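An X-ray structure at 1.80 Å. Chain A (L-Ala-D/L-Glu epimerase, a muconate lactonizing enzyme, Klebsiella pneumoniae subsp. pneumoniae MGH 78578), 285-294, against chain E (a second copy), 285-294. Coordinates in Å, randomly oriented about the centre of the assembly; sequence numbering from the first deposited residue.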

# COMPACT_ATOMS: atom_id res chain seq x y z
N LEU A 285 -25.97 17.94 2.46
CA LEU A 285 -26.20 16.88 3.44
C LEU A 285 -25.58 15.54 3.06
O LEU A 285 -25.23 14.75 3.93
CB LEU A 285 -27.70 16.71 3.71
CG LEU A 285 -28.39 17.96 4.26
CD1 LEU A 285 -29.89 17.70 4.44
CD2 LEU A 285 -27.76 18.35 5.59
N ALA A 286 -25.45 15.27 1.76
CA ALA A 286 -24.84 14.01 1.32
C ALA A 286 -23.36 14.03 1.72
O ALA A 286 -22.82 13.03 2.21
CB ALA A 286 -24.97 13.85 -0.20
N LEU A 287 -22.71 15.17 1.53
CA LEU A 287 -21.31 15.32 1.90
C LEU A 287 -21.19 15.14 3.41
O LEU A 287 -20.28 14.48 3.91
CB LEU A 287 -20.82 16.72 1.52
CG LEU A 287 -19.35 17.00 1.19
CD1 LEU A 287 -19.03 18.42 1.61
CD2 LEU A 287 -18.41 16.00 1.85
N ALA A 288 -22.12 15.73 4.15
CA ALA A 288 -22.11 15.61 5.60
C ALA A 288 -22.19 14.15 6.05
O ALA A 288 -21.46 13.72 6.94
CB ALA A 288 -23.26 16.41 6.21
N ARG A 289 -23.08 13.37 5.43
CA ARG A 289 -23.22 11.96 5.80
C ARG A 289 -21.98 11.14 5.45
O ARG A 289 -21.63 10.21 6.17
CB ARG A 289 -24.47 11.35 5.14
CG ARG A 289 -25.80 11.99 5.56
CD ARG A 289 -26.00 11.97 7.08
NE ARG A 289 -27.32 12.50 7.45
CZ ARG A 289 -27.66 12.87 8.69
NH1 ARG A 289 -26.78 12.78 9.68
NH2 ARG A 289 -28.88 13.33 8.94
N VAL A 290 -21.33 11.47 4.34
CA VAL A 290 -20.11 10.78 3.93
C VAL A 290 -19.08 11.04 5.02
O VAL A 290 -18.42 10.13 5.51
CB VAL A 290 -19.57 11.34 2.59
CG1 VAL A 290 -18.12 10.87 2.35
CG2 VAL A 290 -20.47 10.89 1.44
N ALA A 291 -18.97 12.31 5.41
CA ALA A 291 -18.01 12.69 6.44
C ALA A 291 -18.29 11.92 7.73
O ALA A 291 -17.38 11.36 8.33
CB ALA A 291 -18.09 14.19 6.70
N GLN A 292 -19.56 11.87 8.13
CA GLN A 292 -19.92 11.16 9.36
C GLN A 292 -19.59 9.67 9.27
O GLN A 292 -19.09 9.08 10.23
CB GLN A 292 -21.39 11.33 9.67
CG GLN A 292 -21.79 12.75 9.98
CD GLN A 292 -23.24 12.85 10.37
OE1 GLN A 292 -24.12 12.39 9.64
NE2 GLN A 292 -23.51 13.45 11.53
N ALA A 293 -19.87 9.06 8.13
CA ALA A 293 -19.59 7.64 7.97
C ALA A 293 -18.09 7.37 8.07
O ALA A 293 -17.67 6.33 8.57
CB ALA A 293 -20.12 7.15 6.62
N ALA A 294 -17.28 8.32 7.60
CA ALA A 294 -15.82 8.17 7.62
C ALA A 294 -15.13 8.65 8.90
O ALA A 294 -13.91 8.56 9.01
CB ALA A 294 -15.22 8.89 6.42
N LEU E 285 -31.16 5.97 3.57
CA LEU E 285 -30.73 6.94 2.56
C LEU E 285 -29.30 7.42 2.76
O LEU E 285 -28.62 7.78 1.79
CB LEU E 285 -31.68 8.13 2.50
CG LEU E 285 -33.13 7.78 2.15
CD1 LEU E 285 -34.02 9.00 2.34
CD2 LEU E 285 -33.19 7.26 0.71
N ALA E 286 -28.82 7.44 4.01
CA ALA E 286 -27.44 7.86 4.26
C ALA E 286 -26.49 6.85 3.59
O ALA E 286 -25.52 7.23 2.93
CB ALA E 286 -27.16 7.92 5.77
N LEU E 287 -26.79 5.56 3.75
CA LEU E 287 -25.99 4.50 3.13
C LEU E 287 -26.03 4.68 1.61
O LEU E 287 -25.01 4.58 0.94
CB LEU E 287 -26.55 3.12 3.49
CG LEU E 287 -25.65 1.88 3.50
CD1 LEU E 287 -26.51 0.65 3.25
CD2 LEU E 287 -24.53 1.98 2.46
N ALA E 288 -27.22 4.93 1.08
CA ALA E 288 -27.38 5.13 -0.36
C ALA E 288 -26.46 6.23 -0.91
O ALA E 288 -25.77 6.03 -1.91
CB ALA E 288 -28.84 5.46 -0.68
N ARG E 289 -26.46 7.39 -0.27
CA ARG E 289 -25.63 8.50 -0.75
C ARG E 289 -24.14 8.24 -0.60
O ARG E 289 -23.35 8.68 -1.43
CB ARG E 289 -26.03 9.81 -0.06
CG ARG E 289 -27.19 10.51 -0.75
CD ARG E 289 -28.44 9.64 -0.77
NE ARG E 289 -29.33 9.95 -1.89
CZ ARG E 289 -29.92 11.12 -2.09
NH1 ARG E 289 -29.72 12.11 -1.24
NH2 ARG E 289 -30.73 11.29 -3.13
N VAL E 290 -23.75 7.51 0.44
CA VAL E 290 -22.34 7.19 0.61
C VAL E 290 -21.93 6.27 -0.55
O VAL E 290 -20.88 6.46 -1.18
CB VAL E 290 -22.08 6.49 1.96
CG1 VAL E 290 -20.65 5.99 2.03
CG2 VAL E 290 -22.34 7.47 3.10
N ALA E 291 -22.77 5.29 -0.83
CA ALA E 291 -22.51 4.36 -1.92
C ALA E 291 -22.36 5.15 -3.22
O ALA E 291 -21.39 4.98 -3.96
CB ALA E 291 -23.66 3.35 -2.04
N GLN E 292 -23.33 6.02 -3.51
CA GLN E 292 -23.28 6.82 -4.73
C GLN E 292 -21.99 7.62 -4.83
O GLN E 292 -21.38 7.69 -5.89
CB GLN E 292 -24.47 7.77 -4.81
CG GLN E 292 -25.80 7.09 -5.09
CD GLN E 292 -26.94 8.08 -5.20
OE1 GLN E 292 -27.11 8.95 -4.34
NE2 GLN E 292 -27.72 7.97 -6.27
N ALA E 293 -21.57 8.22 -3.72
CA ALA E 293 -20.34 9.01 -3.70
C ALA E 293 -19.12 8.17 -4.05
O ALA E 293 -18.16 8.68 -4.64
CB ALA E 293 -20.16 9.68 -2.33
N ALA E 294 -19.15 6.90 -3.67
CA ALA E 294 -18.05 5.98 -3.93
C ALA E 294 -18.19 5.26 -5.27
O ALA E 294 -17.34 4.44 -5.63
CB ALA E 294 -17.96 4.94 -2.81

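Two copies of the same helix cross here at almost a right angle, 91° between their N-to-C directions, and no hydrogen bond joins them. Their axes approach to 8.9 Å, and the two stretches together bury 280 Å². A perpendicular crossing gives each helix little length to share, so the contact is confined to the same four positions on both copies: 286, 289, 290 and 293. Their i, i+3, i+4, i+7 spacing is the familiar signature of one helical face.

At the centre the valine meets its own counterpart. The CA atoms of Val290(A) and Val290(E) lie 5.4 Å apart, and their CG2 methyls are 4.2 Å from each other. Both side chains take the t rotamer, and on both the CA-to-CB bond points sideways. The CG2 of Val290(E) also comes within 4.1 Å of the CA of Val290(A), and within 4.2 Å of the backbone O of Arg289(A): a methyl resting against main chain. These two valines lose the most area to the partner, 50 Å² for Val290(A) and 57 Å² for Val290(E).

Alanine supplies the complementary surface. Val290(A) CG2 packs 4.0 Å from Ala293(E) CB, and the reciprocal pair, Ala293(A) CB to Val290(E) CG2, sits at 4.2 Å. Both alanines point toward the opposing helix, and with nothing beyond CB they place a single methyl against the valine.

The second reciprocal pair joins alanine to arginine. Ala286(A) CB lies 4.0 Å from Arg289(E) CG, while Arg289(A) CG lies 4.3 Å from Ala286(E) CB. In this contact arginine is used for its aliphatic stem; the charged group makes no contact across the stretches.

The symmetry of the pairings does not extend to the arginine conformations. Arg289(A) has chi1 and chi2 both m, and its NH1 donates a hydrogen bond to OE1 of Gln292(A), 2.7 Å away on the same helix. Arg289(E) has chi2 at 60°, p, and makes no such bond to Gln292(E). The stem can therefore meet the facing alanine with the guanidinium in either of two settings.

The neighbouring positions follow the helical periodicity: Leu287(A) and Leu287(E) point away, and Ala288(A), Ala288(E), Ala291(A) and Ala291(E) are out of reach. The rule to be read here is compact: small residues flank a central valine, an arginine stem covers an alanine, and no hydrogen bond crosses between the two stretches.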